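Local coordinates for uncharacterized protein (Thermus thermophilus HB8, PDB 4WVA) that hydrolyses mannosylglycerate, a solute made by thermophiles under osmotic stress, to mannose and glycerate, and probably accepts glucosylglycerate as well, at residues Ser16-Thr21 and Arg50-Glu54; Phe20-Ala24 and Glu406-Trp410; Pro229-Val235 and Tyr284-Val290. All blocks are in the same frame, centred on the assembly; numbering follows the deposited sequence.

Contact 1. Residues Ser16-Thr21 and Arg50-Glu54; sequences SRGAFT and RAWQE
This is a polar loop-on-helix contact, in which Ser16-Thr21, in the loop following helix 4-15, lies against helix 48-62 at Arg50-Glu54. Its closest CA pair is Phe20-Glu54, 4.9 Å apart. Arg50 and Glu54 (both chi1 t, chi2 p) sit one turn apart, and an i to i+4 salt bridge, Arg50 NH1 to Glu54 OE1 at 2.9 Å, holds guanidinium and carboxylate together, so the pair can receive the loop's hydroxyls. Arg50 NH2 donates to Ser16 OG at 2.9 Å and, weakly, to Thr21 OG1 at 3.0 Å. Both carboxylate oxygens bind Thr21: OG1 of Thr21 donates to Glu54 OE1 (2.7 Å), and Thr21 N donates to Glu54 OE2 at 2.9 Å. One water bridges Ser16 OG (2.8 Å) and Arg50 NE (3.0 Å). Gly18 sits at phi/psi 96/-79, where a CB would jam against the preceding carbonyl O. An ST turn, Gly18 N to Ser16 OG at 3.1 Å, shapes the loop that leads from helix 4-15 to strand 31-32 of this (alpha/alpha)6-barrel protein.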
loop_
_atom_site.group_PDB
_atom_site.type_symbol
_atom_site.label_atom_id
_atom_site.label_comp_id
_atom_site.label_asym_id
_atom_site.label_seq_id
_atom_site.Cartn_x
_atom_site.Cartn_y
_atom_site.Cartn_z
ATOM N N SER A 16 11.189 11.120 38.757
ATOM C CA SER A 16 12.041 12.063 38.023
ATOM C C SER A 16 13.378 12.198 38.702
ATOM O O SER A 16 13.451 12.250 39.933
ATOM C CB SER A 16 11.391 13.438 37.939
ATOM O OG SER A 16 12.211 14.322 37.201
ATOM N N ARG A 17 14.436 12.252 37.893
ATOM C CA ARG A 17 15.773 12.610 38.377
ATOM C C ARG A 17 16.225 13.927 37.732
ATOM O O ARG A 17 17.416 14.173 37.569
ATOM C CB ARG A 17 16.750 11.470 38.090
ATOM C CG ARG A 17 16.357 10.113 38.683
ATOM C CD ARG A 17 16.392 10.097 40.208
ATOM N NE ARG A 17 15.864 8.848 40.783
ATOM C CZ ARG A 17 14.631 8.669 41.268
ATOM N NH1 ARG A 17 13.739 9.660 41.310
ATOM N NH2 ARG A 17 14.296 7.483 41.764
ATOM N N GLY A 18 15.269 14.781 37.405
ATOM C CA GLY A 18 15.538 16.048 36.738
ATOM C C GLY A 18 15.368 15.943 35.238
ATOM O O GLY A 18 14.370 16.391 34.681
ATOM N N ALA A 19 16.377 15.385 34.588
ATOM C CA ALA A 19 16.438 15.328 33.139
ATOM C C ALA A 19 15.901 14.023 32.567
ATOM O O ALA A 19 15.701 13.922 31.360
ATOM C CB ALA A 19 17.879 15.510 32.695
ATOM N N PHE A 20 15.693 13.019 33.413
ATOM C CA PHE A 20 15.160 11.734 32.967
ATOM C C PHE A 20 14.336 11.143 34.095
ATOM O O PHE A 20 14.374 11.630 35.225
ATOM C CB PHE A 20 16.268 10.770 32.538
ATOM C CG PHE A 20 17.107 10.259 33.683
ATOM C CD1 PHE A 20 16.806 9.064 34.312
ATOM C CD2 PHE A 20 18.209 10.987 34.114
ATOM C CE1 PHE A 20 17.562 8.625 35.398
ATOM C CE2 PHE A 20 18.969 10.548 35.186
ATOM C CZ PHE A 20 18.655 9.358 35.810
ATOM N N THR A 21 13.554 10.123 33.755
ATOM C CA THR A 21 12.647 9.482 34.678
ATOM C C THR A 21 13.021 8.013 34.766
ATOM O O THR A 21 13.174 7.333 33.745
ATOM C CB THR A 21 11.202 9.633 34.172
ATOM O OG1 THR A 21 10.975 10.994 33.776
ATOM C CG2 THR A 21 10.219 9.215 35.221
ATOM N N ARG A 50 9.746 19.752 29.994
ATOM C CA ARG A 50 10.134 18.532 30.681
ATOM C C ARG A 50 10.015 17.306 29.777
ATOM O O ARG A 50 10.853 16.413 29.849
ATOM C CB ARG A 50 9.294 18.358 31.951
ATOM C CG ARG A 50 9.639 17.130 32.769
ATOM C CD ARG A 50 11.056 17.162 33.286
ATOM N NE ARG A 50 11.372 15.969 34.067
ATOM C CZ ARG A 50 11.701 14.782 33.552
ATOM N NH1 ARG A 50 11.754 14.602 32.224
ATOM N NH2 ARG A 50 12.001 13.774 34.365
ATOM N N ALA A 51 8.994 17.286 28.913
ATOM C CA ALA A 51 8.812 16.208 27.939
ATOM C C ALA A 51 9.982 16.172 26.958
ATOM O O ALA A 51 10.544 15.129 26.694
ATOM C CB ALA A 51 7.491 16.365 27.218
ATOM N N TRP A 52 10.369 17.329 26.438
ATOM C CA TRP A 52 11.520 17.389 25.545
ATOM C C TRP A 52 12.792 16.954 26.267
ATOM O O TRP A 52 13.621 16.227 25.729
ATOM C CB TRP A 52 11.735 18.794 25.024
ATOM C CG TRP A 52 10.809 19.251 23.966
ATOM C CD1 TRP A 52 9.872 20.215 24.066
ATOM C CD2 TRP A 52 10.759 18.779 22.613
ATOM N NE1 TRP A 52 9.226 20.383 22.869
ATOM C CE2 TRP A 52 9.764 19.515 21.953
ATOM C CE3 TRP A 52 11.474 17.816 21.894
ATOM C CZ2 TRP A 52 9.453 19.308 20.607
ATOM C CZ3 TRP A 52 11.155 17.608 20.555
ATOM C CH2 TRP A 52 10.179 18.353 19.928
ATOM N N GLN A 53 12.946 17.415 27.506
ATOM C CA GLN A 53 14.184 17.162 28.233
ATOM C C GLN A 53 14.457 15.673 28.392
ATOM O O GLN A 53 15.608 15.234 28.301
ATOM C CB GLN A 53 14.170 17.873 29.591
ATOM C CG GLN A 53 14.374 19.380 29.498
ATOM C CD GLN A 53 15.734 19.758 28.926
ATOM O OE1 GLN A 53 16.737 19.041 29.126
ATOM N NE2 GLN A 53 15.782 20.877 28.198
ATOM N N GLU A 54 13.397 14.899 28.631
ATOM C CA GLU A 54 13.500 13.447 28.714
ATOM C C GLU A 54 14.272 12.889 27.523
ATOM O O GLU A 54 15.130 12.021 27.692
ATOM C CB GLU A 54 12.115 12.782 28.798
ATOM C CG GLU A 54 12.175 11.296 29.141
ATOM C CD GLU A 54 12.368 11.005 30.617
ATOM O OE1 GLU A 54 12.010 11.872 31.446
ATOM O OE2 GLU A 54 12.833 9.885 30.951
HETATM O O HOH W 1 10.478 16.563 36.895
#

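Contact 2. Residues Phe20-Ala24 and Glu406-Trp410; sequences FTVPA and EGFSW
Within the (alpha/alpha)6 barrel, the start of the C-terminal helix 409-418 meets the loop after helix 4-15, joining segments 382 residues apart in sequence close to the active site. Thr21-Ala24 and Glu406-Ser409 run nearly antiparallel, their end-to-end CA directions 159° apart; the nearest CA pairs are Pro23-Ser409 (CA-CA 4.9 Å) and Ala24-Phe408 (CA-CA 5.0 Å). The loop is extended through Val22 (-69/142), turns at Pro23 (-61/-33) and is extended again at Ala24 (-163/138), which presents the carbonyls of Val22 and Pro23 to Ser409. The CA-to-CB bond of Glu406 points away from the loop, while Glu406 O lies 3.7 Å from Ala24 CB. Gly407 follows with positive phi (52/56), which favours glycine. Phe408 occupies the N-cap position. Its t chi1 brings the ring close to the loop: Phe408 CE1 is 3.9 Å from Pro23 CB, and Phe408 CD1 is 4.1 Å from Ala24 CB, which lies at the ring edge. Its side chain also touches Glu393, the probable proton acceptor. Pro23 packs on the probable substrate-binding residues Tyr28, Trp32 and Asp35, about 4 Å (nearest side-chain atoms) from a bound Tris molecule. Ser409, the first helical residue, has chi1 m and makes both hydrogen bonds between the segments. Ser409 N donates to Pro23 O at 2.9 Å (168°), and Ser409 OG donates to Val22 O at 2.6 Å.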
loop_
_atom_site.group_PDB
_atom_site.type_symbol
_atom_site.label_atom_id
_atom_site.label_comp_id
_atom_site.label_asym_id
_atom_site.label_seq_id
_atom_site.Cartn_x
_atom_site.Cartn_y
_atom_site.Cartn_z
ATOM N N PHE A 20 15.693 13.019 33.413
ATOM C CA PHE A 20 15.160 11.734 32.967
ATOM C C PHE A 20 14.336 11.143 34.095
ATOM O O PHE A 20 14.374 11.630 35.225
ATOM C CB PHE A 20 16.268 10.770 32.538
ATOM C CG PHE A 20 17.107 10.259 33.683
ATOM C CD1 PHE A 20 16.806 9.064 34.312
ATOM C CD2 PHE A 20 18.209 10.987 34.114
ATOM C CE1 PHE A 20 17.562 8.625 35.398
ATOM C CE2 PHE A 20 18.969 10.548 35.186
ATOM C CZ PHE A 20 18.655 9.358 35.810
ATOM N N THR A 21 13.554 10.123 33.755
ATOM C CA THR A 21 12.647 9.482 34.678
ATOM C C THR A 21 13.021 8.013 34.766
ATOM O O THR A 21 13.174 7.333 33.745
ATOM C CB THR A 21 11.202 9.633 34.172
ATOM O OG1 THR A 21 10.975 10.994 33.776
ATOM C CG2 THR A 21 10.219 9.215 35.221
ATOM N N VAL A 22 13.239 7.510 35.970
ATOM C CA VAL A 22 13.431 6.071 36.123
ATOM C C VAL A 22 12.137 5.322 35.847
ATOM O O VAL A 22 11.068 5.794 36.204
ATOM C CB VAL A 22 13.966 5.662 37.504
ATOM C CG1 VAL A 22 15.301 6.326 37.754
ATOM C CG2 VAL A 22 12.969 5.936 38.628
ATOM N N PRO A 23 12.226 4.151 35.194
ATOM C CA PRO A 23 10.984 3.400 35.005
ATOM C C PRO A 23 10.301 2.976 36.298
ATOM O O PRO A 23 9.071 2.907 36.357
ATOM C CB PRO A 23 11.424 2.188 34.178
ATOM C CG PRO A 23 12.597 2.691 33.409
ATOM C CD PRO A 23 13.308 3.632 34.339
ATOM N N ALA A 24 11.097 2.685 37.329
ATOM C CA ALA A 24 10.546 2.376 38.651
ATOM C C ALA A 24 11.670 2.506 39.660
ATOM O O ALA A 24 12.774 2.095 39.370
ATOM C CB ALA A 24 9.974 0.978 38.693
ATOM N N GLU A 406 6.457 -1.523 41.066
ATOM C CA GLU A 406 5.528 -0.609 41.711
ATOM C C GLU A 406 5.866 0.797 41.278
ATOM O O GLU A 406 7.017 1.090 40.981
ATOM C CB GLU A 406 5.661 -0.744 43.226
ATOM C CG GLU A 406 5.564 -2.199 43.597
ATOM C CD GLU A 406 5.068 -2.440 44.971
ATOM O OE1 GLU A 406 5.925 -2.451 45.878
ATOM O OE2 GLU A 406 3.844 -2.700 45.105
ATOM N N GLY A 407 4.852 1.654 41.224
ATOM C CA GLY A 407 4.993 3.035 40.780
ATOM C C GLY A 407 5.678 3.106 39.427
ATOM O O GLY A 407 6.752 3.737 39.279
ATOM N N PHE A 408 5.099 2.397 38.453
ATOM C CA PHE A 408 5.765 2.208 37.176
ATOM C C PHE A 408 5.449 3.352 36.213
ATOM O O PHE A 408 4.282 3.636 35.918
ATOM C CB PHE A 408 5.381 0.858 36.573
ATOM C CG PHE A 408 6.198 0.499 35.378
ATOM C CD1 PHE A 408 7.553 0.150 35.493
ATOM C CD2 PHE A 408 5.651 0.577 34.125
ATOM C CE1 PHE A 408 8.302 -0.176 34.378
ATOM C CE2 PHE A 408 6.398 0.255 33.012
ATOM C CZ PHE A 408 7.719 -0.129 33.125
ATOM N N SER A 409 6.507 3.981 35.716
ATOM C CA SER A 409 6.411 5.272 35.036
ATOM C C SER A 409 5.558 5.263 33.768
ATOM O O SER A 409 4.699 6.117 33.628
ATOM C CB SER A 409 7.797 5.839 34.751
ATOM O OG SER A 409 8.450 6.113 35.980
ATOM N N TRP A 410 5.756 4.330 32.837
ATOM C CA TRP A 410 4.988 4.484 31.596
ATOM C C TRP A 410 3.490 4.221 31.785
ATOM O O TRP A 410 2.660 4.693 30.993
ATOM C CB TRP A 410 5.552 3.727 30.395
ATOM C CG TRP A 410 5.344 2.262 30.247
ATOM C CD1 TRP A 410 4.240 1.498 30.552
ATOM C CD2 TRP A 410 6.279 1.374 29.624
ATOM N NE1 TRP A 410 4.460 0.203 30.183
ATOM C CE2 TRP A 410 5.708 0.102 29.607
ATOM C CE3 TRP A 410 7.561 1.550 29.102
ATOM C CZ2 TRP A 410 6.377 -1.005 29.098
ATOM C CZ3 TRP A 410 8.222 0.468 28.587
ATOM C CH2 TRP A 410 7.640 -0.806 28.597
#

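Contact 3. Residues Pro229-Val235 and Tyr284-Val290; sequences PFKVVDV and YFSWDLV
Val233 CG2 (chi1 t) meets Leu289 CD1 (chi1 m, chi2 t) at 3.8 Å, and Val233 CB lies 4.2 Å from Trp287 CB, giving the apolar centre of this buried contact. Val233 and Trp287 project from the same sheet face. Leu254 of the second subunit packs on Trp287; Gln256 of that subunit packs on Leu289. Further along, Val235 CG2 touches Tyr284 CB at 3.9 Å, and at the other end Val290 CG2 lies 4.1 Å from Lys231 CB. Val232 points to the opposite face with Asp288, toward Pro173 of helix 171-175.

The backbones form a short antiparallel beta pairing, 168° apart end to end, which joins strand 232-233 to strand 283-288 in a four-stranded sheet beside the helices of the (alpha/alpha)6 barrel. Val233-Trp287 is the hydrogen-bonded pair (CA-CA 4.9 Å), with Val233 N to Trp287 O at 2.8 Å and Trp287 N to Val233 O at 2.9 Å. Val232-Asp288 is the non-hydrogen-bonded pair, with Val232 CA 4.7 Å from Asp288 CA. Beyond it, Leu289 N donates to Lys231 O at 2.9 Å.

At the polar edge, Ser286 OG accepts from Val235 N at 3.0 Å with an angle of 170°, just where helix 235-254 begins. Asp234 is that helix's N-cap, its OD1 accepting from Gly236 N. At the far end a water accepts from Lys231 N (2.9 Å) and lies 3.0 Å from Asp288 OD1, bridging the two, while Asp288 OD2 forms a salt bridge with Arg176.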
loop_
_atom_site.group_PDB
_atom_site.type_symbol
_atom_site.label_atom_id
_atom_site.label_comp_id
_atom_site.label_asym_id
_atom_site.label_seq_id
_atom_site.Cartn_x
_atom_site.Cartn_y
_atom_site.Cartn_z
ATOM N N PRO A 229 24.349 -16.366 18.507
ATOM C CA PRO A 229 23.480 -17.518 18.384
ATOM C C PRO A 229 21.992 -17.165 18.489
ATOM O O PRO A 229 21.151 -18.063 18.380
ATOM C CB PRO A 229 23.908 -18.401 19.555
ATOM C CG PRO A 229 24.366 -17.426 20.578
ATOM C CD PRO A 229 24.990 -16.303 19.839
ATOM N N PHE A 230 21.678 -15.877 18.696
ATOM C CA PHE A 230 20.295 -15.374 18.784
ATOM C C PHE A 230 20.194 -14.295 17.715
ATOM O O PHE A 230 20.882 -13.280 17.802
ATOM C CB PHE A 230 20.012 -14.770 20.172
ATOM C CG PHE A 230 18.580 -14.336 20.382
ATOM C CD1 PHE A 230 18.149 -13.076 19.990
ATOM C CD2 PHE A 230 17.668 -15.174 20.987
ATOM C CE1 PHE A 230 16.835 -12.677 20.202
ATOM C CE2 PHE A 230 16.358 -14.794 21.193
ATOM C CZ PHE A 230 15.938 -13.536 20.800
ATOM N N LYS A 231 19.401 -14.548 16.668
ATOM C CA LYS A 231 19.172 -13.590 15.584
ATOM C C LYS A 231 17.710 -13.695 15.180
ATOM O O LYS A 231 17.282 -14.708 14.608
ATOM C CB LYS A 231 20.082 -13.879 14.383
ATOM C CG LYS A 231 21.504 -13.403 14.563
ATOM C CD LYS A 231 22.269 -13.421 13.250
ATOM C CE LYS A 231 22.694 -14.818 12.843
ATOM N NZ LYS A 231 23.845 -15.294 13.664
ATOM N N VAL A 232 16.931 -12.668 15.519
ATOM C CA VAL A 232 15.497 -12.721 15.356
ATOM C C VAL A 232 14.993 -11.455 14.677
ATOM O O VAL A 232 15.467 -10.351 14.984
ATOM C CB VAL A 232 14.830 -12.864 16.736
ATOM C CG1 VAL A 232 13.340 -12.627 16.668
ATOM C CG2 VAL A 232 15.122 -14.245 17.289
ATOM N N VAL A 233 14.062 -11.624 13.735
ATOM C CA VAL A 233 13.283 -10.501 13.231
ATOM C C VAL A 233 12.045 -10.411 14.122
ATOM O O VAL A 233 11.108 -11.201 14.002
ATOM C CB VAL A 233 12.895 -10.645 11.742
ATOM C CG1 VAL A 233 11.973 -9.503 11.328
ATOM C CG2 VAL A 233 14.155 -10.677 10.876
ATOM N N ASP A 234 12.051 -9.430 15.031
ATOM C CA ASP A 234 10.971 -9.209 15.966
ATOM C C ASP A 234 9.874 -8.365 15.307
ATOM O O ASP A 234 10.129 -7.231 14.856
ATOM C CB ASP A 234 11.513 -8.504 17.219
ATOM C CG ASP A 234 10.418 -8.070 18.190
ATOM O OD1 ASP A 234 9.299 -8.628 18.180
ATOM O OD2 ASP A 234 10.697 -7.128 18.980
ATOM N N VAL A 235 8.659 -8.887 15.285
ATOM C CA VAL A 235 7.548 -8.140 14.722
ATOM C C VAL A 235 7.306 -6.830 15.476
ATOM O O VAL A 235 6.997 -5.805 14.867
ATOM C CB VAL A 235 6.246 -8.977 14.622
ATOM C CG1 VAL A 235 5.739 -9.442 15.980
ATOM C CG2 VAL A 235 5.174 -8.197 13.894
ATOM N N TYR A 284 0.586 -12.122 12.740
ATOM C CA TYR A 284 1.967 -11.775 12.428
ATOM C C TYR A 284 2.915 -12.489 13.392
ATOM O O TYR A 284 2.718 -12.428 14.615
ATOM C CB TYR A 284 2.218 -10.281 12.568
ATOM C CG TYR A 284 1.561 -9.385 11.527
ATOM C CD1 TYR A 284 2.198 -9.093 10.340
ATOM C CD2 TYR A 284 0.325 -8.793 11.767
ATOM C CE1 TYR A 284 1.635 -8.232 9.406
ATOM C CE2 TYR A 284 -0.260 -7.948 10.841
ATOM C CZ TYR A 284 0.394 -7.670 9.658
ATOM O OH TYR A 284 -0.200 -6.819 8.743
ATOM N N PHE A 285 3.944 -13.117 12.842
ATOM C CA PHE A 285 4.953 -13.814 13.641
ATOM C C PHE A 285 6.307 -13.142 13.523
ATOM O O PHE A 285 6.680 -12.656 12.459
ATOM C CB PHE A 285 5.127 -15.260 13.160
ATOM C CG PHE A 285 3.955 -16.169 13.457
ATOM C CD1 PHE A 285 3.227 -16.051 14.625
ATOM C CD2 PHE A 285 3.615 -17.183 12.560
ATOM C CE1 PHE A 285 2.159 -16.909 14.891
ATOM C CE2 PHE A 285 2.550 -18.036 12.821
ATOM C CZ PHE A 285 1.820 -17.887 13.982
ATOM N N SER A 286 7.069 -13.180 14.616
ATOM C CA SER A 286 8.494 -12.929 14.536
ATOM C C SER A 286 9.165 -14.129 13.844
ATOM O O SER A 286 8.590 -15.231 13.793
ATOM C CB SER A 286 9.062 -12.729 15.940
ATOM O OG SER A 286 8.504 -11.582 16.574
ATOM N N TRP A 287 10.362 -13.892 13.299
ATOM C CA TRP A 287 11.131 -14.900 12.598
ATOM C C TRP A 287 12.467 -15.193 13.266
ATOM O O TRP A 287 13.175 -14.290 13.704
ATOM C CB TRP A 287 11.374 -14.487 11.159
ATOM C CG TRP A 287 10.185 -14.481 10.265
ATOM C CD1 TRP A 287 8.916 -14.898 10.542
ATOM C CD2 TRP A 287 10.178 -14.069 8.901
ATOM N NE1 TRP A 287 8.123 -14.758 9.430
ATOM C CE2 TRP A 287 8.878 -14.252 8.414
ATOM C CE3 TRP A 287 11.152 -13.537 8.048
ATOM C CZ2 TRP A 287 8.524 -13.937 7.102
ATOM C CZ3 TRP A 287 10.794 -13.223 6.750
ATOM C CH2 TRP A 287 9.490 -13.419 6.297
ATOM N N ASP A 288 12.809 -16.478 13.304
ATOM C CA ASP A 288 14.074 -16.945 13.844
ATOM C C ASP A 288 15.021 -17.180 12.688
ATOM O O ASP A 288 14.820 -18.115 11.904
ATOM C CB ASP A 288 13.831 -18.246 14.615
ATOM C CG ASP A 288 15.100 -18.874 15.151
ATOM O OD1 ASP A 288 16.211 -18.452 14.776
ATOM O OD2 ASP A 288 14.934 -19.844 15.933
ATOM N N LEU A 289 16.034 -16.338 12.574
ATOM C CA LEU A 289 16.936 -16.392 11.411
ATOM C C LEU A 289 18.049 -17.412 11.573
ATOM O O LEU A 289 18.718 -17.747 10.589
ATOM C CB LEU A 289 17.522 -15.035 11.086
ATOM C CG LEU A 289 16.542 -13.921 10.684
ATOM C CD1 LEU A 289 17.323 -12.678 10.303
ATOM C CD2 LEU A 289 15.617 -14.325 9.561
ATOM N N VAL A 290 18.255 -17.911 12.789
ATOM C CA VAL A 290 19.215 -19.004 12.983
ATOM C C VAL A 290 18.610 -20.301 12.442
ATOM O O VAL A 290 19.240 -20.996 11.643
ATOM C CB VAL A 290 19.629 -19.124 14.466
ATOM C CG1 VAL A 290 20.435 -20.396 14.709
ATOM C CG2 VAL A 290 20.408 -17.886 14.881
HETATM O O HOH W 2 17.763 -16.963 16.828
#

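Contacts 1 and 2 share Phe20 and Thr21 and use one loop in two directions: toward helix 48-62 and toward the start of helix 409-418. Their centres are about 11 Å apart, and Arg17 NH2 meets Val22 CG2 at 3.7 Å between them. Contact 1 is partly buried and dominated by charged and hydroxyl groups; contact 2 is buried, relies on two hydrogen bonds plus ring packing, and reaches the probable proton acceptor Glu393 through Phe408. Contact 3 stands on the opposite side of the chain's centre, about 33 Å from contact 1 and about 29 Å from contact 2 between centres. It is also buried, but its bonding is mainly strand-to-strand backbone pairing, and it alone meets another subunit.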